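Local coordinates for uncharacterized protein lp_1913 (PDB 3FLH) that is of unknown function but has a rhodanese-like domain that lacks the catalytic thiol of sulfurtransferases and so is probably not an active sulfurtransferase, at the interface of chains A and B. Numbering follows the deposited sequence. Chains: chain A/B, uncharacterized protein lp_1913.

Contact 1: the interface of chains A and B. Residues chain A 4-5, 8-9; chain B 11, 15, 90, 94.
With helical backbone angles throughout, A:Lys5, A:Leu8 and A:Leu9 form a stripe along helix 3-13 that packs on B:Thr11 and B:Leu15, and A:Lys4 continues it one turn before A:Leu8. B:Thr11 is on the same N-terminal helix of the other copy, B:Leu15 in the loop after it, and B:Leu90 and B:Leu94 are on helix 85-95. The protein is a rhodanese-like alpha/beta domain, and the residues here meet mainly through apolar side chains, from two helices and a loop of chain B against one helix of chain A. B:Leu15 is the hub, its two methyl branches dividing the work. CD2 lies 3.7 Å from A:Lys5 CB and also meets CG of A:Leu9, whereas CD1 points to the CD2 methyls of A:Leu8 and A:Leu9, 4.0 Å from the former. Its side chain runs antiparallel to those of A:Lys5 and A:Leu9, and its CD2 methyl lies against CB, CG and CD of the lysine. A:Leu9 crosses B:Leu94 almost perpendicularly, CD1 against CD1 at 3.7 Å, and the same methyl reaches B:Leu90 CG at 4.0 Å; it thus bridges two residues one helical turn apart. In A:Leu9, chi1 swings CG away from the carbonyl carbon, and chi2 of 167° then directs CD1 to helix 85-95. B:Leu94 CD1 additionally touches A:Lys5 CB at 3.9 Å. At the other end, the CG2 methyl of B:Thr11 packs on A:Leu8 CD2 at 3.7 Å. That methyl is anti to the threonine backbone N while OG1 lies beside it (OG1 chi1 -56°), a rotation that turns the carbon branch to A:Leu8. A:Lys4 is poorly ordered, so the position of its side chain across B:Thr11 is uncertain.

Contact 2: the interface of chains A and B. Residues chain A 5; chain B 14-15, 94, 101.
A:Lys5 meets B:Ser14 through the outer half of its side chain, and its ammonium nitrogen NZ reaches the serine's main-chain carbonyl by two routes. The direct one is a weak hydrogen bond, NZ to B:Ser14 O at 3.2 Å. The other runs through water 1, which is 2.7 Å from A:Lys5 NZ and 3.0 Å from B:Ser14 O, so the carbonyl oxygen takes part in both. Further back along the lysine, CE packs against B:Ser14 CB at 3.7 Å, and the hydroxyl OG faces the same stretch, 3.5 Å from A:Lys5 CG. B:Ser14 OG sits between its own backbone N and carbonyl carbon (chi1 73°), a rotation that brings the hydroxyl alongside the lysine methylenes. B:Tyr101 borders the far end: its CE1 is 3.5 Å from A:Lys5 NZ, with OH farther off at 4.0 Å. B:Ser14 O lies in the plane of this ring, at its edge. What delivers the ammonium group here is an extended chain beyond CG, with chi2 to chi4 all near 180°, guided by B:Leu15 and B:Leu94 beside its inner carbons. The nearby carbonyl and water would be expected to stabilise a positive charge on the lysine. In the fold, helix 3-13 of chain A supplies the lysine, while chain B offers the loop after its own helix 3-13, helix 85-95 and, through B:Tyr101, strand 99-103.

Contact 1: the interface of chains A and B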
ATOM      1  N   LYS A   4      -3.154  18.877   3.875  1.00 13.81           N
ATOM      2  CA  LYS A   4      -3.833  17.803   3.164  1.00 15.32           C
ATOM      3  C   LYS A   4      -3.177  16.451   3.399  1.00 11.17           C
ATOM      4  O   LYS A   4      -3.860  15.450   3.615  1.00 13.95           O
ATOM      5  CB  LYS A   4      -3.898  18.081   1.660  1.00 18.33           C
ATOM      6  CG  LYS A   4      -5.022  19.013   1.264  1.00 28.80           C
ATOM      7  CD  LYS A   4      -5.272  18.980  -0.231  1.00 25.66           C
ATOM      8  CE  LYS A   4      -6.587  19.669  -0.569  1.00 43.72           C
ATOM      9  NZ  LYS A   4      -7.743  18.988   0.099  1.00 43.02           N
ATOM     10  N   LYS A   5      -1.852  16.419   3.359  1.00 10.50           N
ATOM     11  CA  LYS A   5      -1.127  15.172   3.576  1.00 13.67           C
ATOM     12  C   LYS A   5      -1.395  14.599   4.970  1.00 17.44           C
ATOM     13  O   LYS A   5      -1.675  13.409   5.114  1.00  9.37           O
ATOM     14  CB  LYS A   5       0.379  15.385   3.417  1.00 10.18           C
ATOM     15  CG  LYS A   5       0.838  15.691   2.013  1.00 16.89           C
ATOM     16  CD  LYS A   5       2.338  15.927   2.019  1.00 11.39           C
ATOM     17  CE  LYS A   5       2.846  16.349   0.662  1.00 14.54           C
ATOM     18  NZ  LYS A   5       4.328  16.511   0.698  1.00 19.33           N
ATOM     19  N   LEU A   8      -4.940  13.109   5.282  1.00  9.47           N
ATOM     20  CA  LEU A   8      -5.052  11.799   4.647  1.00  8.25           C
ATOM     21  C   LEU A   8      -4.307  10.744   5.460  1.00 10.52           C
ATOM     22  O   LEU A   8      -4.842   9.670   5.716  1.00 13.06           O
ATOM     23  CB  LEU A   8      -4.496  11.838   3.221  1.00  7.46           C
ATOM     24  CG  LEU A   8      -4.370  10.499   2.477  1.00  4.89           C
ATOM     25  CD1 LEU A   8      -5.766   9.872   2.238  1.00  6.48           C
ATOM     26  CD2 LEU A   8      -3.672  10.743   1.154  1.00  6.28           C
ATOM     27  N   LEU A   9      -3.078  11.053   5.872  1.00  9.95           N
ATOM     28  CA  LEU A   9      -2.296  10.108   6.657  1.00 11.13           C
ATOM     29  C   LEU A   9      -3.023   9.712   7.938  1.00  9.06           C
ATOM     30  O   LEU A   9      -3.032   8.545   8.330  1.00 12.45           O
ATOM     31  CB  LEU A   9      -0.931  10.704   7.009  1.00  9.99           C
ATOM     32  CG  LEU A   9       0.106  10.771   5.888  1.00 13.02           C
ATOM     33  CD1 LEU A   9       1.255  11.674   6.328  1.00  6.51           C
ATOM     34  CD2 LEU A   9       0.625   9.358   5.564  1.00 10.10           C
TER
ATOM     35  N   THR B  11      -3.056  13.759  -3.666  1.00 12.48           N
ATOM     36  CA  THR B  11      -2.587  13.839  -2.286  1.00 13.77           C
ATOM     37  C   THR B  11      -1.821  12.588  -1.871  1.00  8.18           C
ATOM     38  O   THR B  11      -0.801  12.676  -1.180  1.00  8.41           O
ATOM     39  CB  THR B  11      -3.755  14.046  -1.307  1.00 14.55           C
ATOM     40  OG1 THR B  11      -4.491  15.219  -1.686  1.00 22.00           O
ATOM     41  CG2 THR B  11      -3.229  14.228   0.115  1.00  8.46           C
ATOM     42  N   LEU B  15       2.779  11.974  -1.132  1.00  9.42           N
ATOM     43  CA  LEU B  15       3.400  11.397   0.057  1.00 10.51           C
ATOM     44  C   LEU B  15       4.668  10.636  -0.301  1.00 10.83           C
ATOM     45  O   LEU B  15       5.511  10.385   0.560  1.00 17.65           O
ATOM     46  CB  LEU B  15       2.433  10.429   0.744  1.00 11.89           C
ATOM     47  CG  LEU B  15       1.094  10.974   1.238  1.00 13.26           C
ATOM     48  CD1 LEU B  15       0.231   9.813   1.693  1.00 15.47           C
ATOM     49  CD2 LEU B  15       1.319  11.974   2.375  1.00 13.27           C
ATOM     50  N   LEU B  90       6.201   9.109   8.425  1.00 12.81           N
ATOM     51  CA  LEU B  90       5.935  10.312   7.649  1.00 14.13           C
ATOM     52  C   LEU B  90       5.043  11.277   8.424  1.00 15.44           C
ATOM     53  O   LEU B  90       5.296  12.482   8.440  1.00  8.96           O
ATOM     54  CB  LEU B  90       5.280   9.966   6.303  1.00 14.32           C
ATOM     55  CG  LEU B  90       5.115  11.114   5.292  1.00 21.99           C
ATOM     56  CD1 LEU B  90       6.490  11.705   4.943  1.00 19.40           C
ATOM     57  CD2 LEU B  90       4.436  10.610   4.023  1.00 13.59           C
ATOM     58  N   LEU B  94       6.067  15.123   9.213  1.00 13.48           N
ATOM     59  CA  LEU B  94       5.247  16.216   8.697  1.00 13.67           C
ATOM     60  C   LEU B  94       4.556  16.982   9.836  1.00 18.99           C
ATOM     61  O   LEU B  94       4.424  18.202   9.769  1.00 16.29           O
ATOM     62  CB  LEU B  94       4.205  15.685   7.699  1.00 10.67           C
ATOM     63  CG  LEU B  94       4.686  14.920   6.444  1.00 12.25           C
ATOM     64  CD1 LEU B  94       3.463  14.539   5.598  1.00  7.44           C
ATOM     65  CD2 LEU B  94       5.644  15.774   5.619  1.00 13.71           C
TER

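Contact 2: the interface of chains A and B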
ATOM      1  N   LYS A   5      -1.852  16.419   3.359  1.00 10.50           N
ATOM      2  CA  LYS A   5      -1.127  15.172   3.576  1.00 13.67           C
ATOM      3  C   LYS A   5      -1.395  14.599   4.970  1.00 17.44           C
ATOM      4  O   LYS A   5      -1.675  13.409   5.114  1.00  9.37           O
ATOM      5  CB  LYS A   5       0.379  15.385   3.417  1.00 10.18           C
ATOM      6  CG  LYS A   5       0.838  15.691   2.013  1.00 16.89           C
ATOM      7  CD  LYS A   5       2.338  15.927   2.019  1.00 11.39           C
ATOM      8  CE  LYS A   5       2.846  16.349   0.662  1.00 14.54           C
ATOM      9  NZ  LYS A   5       4.328  16.511   0.698  1.00 19.33           N
TER
ATOM     10  N   SER B  14       1.571  12.587  -3.424  1.00 12.43           N
ATOM     11  CA  SER B  14       2.422  13.642  -2.860  1.00 11.87           C
ATOM     12  C   SER B  14       3.153  13.155  -1.614  1.00 10.65           C
ATOM     13  O   SER B  14       4.032  13.842  -1.092  1.00 10.53           O
ATOM     14  CB  SER B  14       1.593  14.878  -2.493  1.00 13.11           C
ATOM     15  OG  SER B  14       0.805  14.641  -1.342  1.00 14.60           O
ATOM     16  N   LEU B  15       2.779  11.974  -1.132  1.00  9.42           N
ATOM     17  CA  LEU B  15       3.400  11.397   0.057  1.00 10.51           C
ATOM     18  C   LEU B  15       4.668  10.636  -0.301  1.00 10.83           C
ATOM     19  O   LEU B  15       5.511  10.385   0.560  1.00 17.65           O
ATOM     20  CB  LEU B  15       2.433  10.429   0.744  1.00 11.89           C
ATOM     21  CG  LEU B  15       1.094  10.974   1.238  1.00 13.26           C
ATOM     22  CD1 LEU B  15       0.231   9.813   1.693  1.00 15.47           C
ATOM     23  CD2 LEU B  15       1.319  11.974   2.375  1.00 13.27           C
ATOM     24  N   LEU B  94       6.067  15.123   9.213  1.00 13.48           N
ATOM     25  CA  LEU B  94       5.247  16.216   8.697  1.00 13.67           C
ATOM     26  C   LEU B  94       4.556  16.982   9.836  1.00 18.99           C
ATOM     27  O   LEU B  94       4.424  18.202   9.769  1.00 16.29           O
ATOM     28  CB  LEU B  94       4.205  15.685   7.699  1.00 10.67           C
ATOM     29  CG  LEU B  94       4.686  14.920   6.444  1.00 12.25           C
ATOM     30  CD1 LEU B  94       3.463  14.539   5.598  1.00  7.44           C
ATOM     31  CD2 LEU B  94       5.644  15.774   5.619  1.00 13.71           C
ATOM     32  N   TYR B 101       9.065  12.388   2.738  1.00 12.42           N
ATOM     33  CA  TYR B 101       8.362  11.562   1.769  1.00 13.90           C
ATOM     34  C   TYR B 101       8.707  10.111   2.071  1.00 14.08           C
ATOM     35  O   TYR B 101       9.718   9.825   2.712  1.00 10.82           O
ATOM     36  CB  TYR B 101       8.837  11.891   0.344  1.00 17.17           C
ATOM     37  CG  TYR B 101       8.559  13.305  -0.117  1.00 17.06           C
ATOM     38  CD1 TYR B 101       7.301  13.666  -0.608  1.00 12.60           C
ATOM     39  CD2 TYR B 101       9.545  14.293  -0.036  1.00 15.15           C
ATOM     40  CE1 TYR B 101       7.026  14.976  -1.006  1.00 18.76           C
ATOM     41  CE2 TYR B 101       9.281  15.607  -0.430  1.00 24.72           C
ATOM     42  CZ  TYR B 101       8.019  15.941  -0.910  1.00 24.79           C
ATOM     43  OH  TYR B 101       7.741  17.241  -1.263  1.00 27.75           O
TER
HETATM   44  O   HOH W   1       4.886  14.084   1.760  1.00 15.20           O

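Contact 1 and contact 2 are neighbouring parts of one interface, the centres of their C-alpha atoms about 4 Å apart, and they share A:Lys5, B:Leu15 and B:Leu94. The shared lysine spans both: its inner carbons belong to the apolar packing of contact 1 and its ammonium end to the water-bridged polar margin of contact 2. Helix 3-13 is used by both chains, but with different residues, in keeping with an interface that is not an exact two-fold. The deposited assembly holds three copies, and this pairing may be a feature of the crystal rather than of the protein in solution.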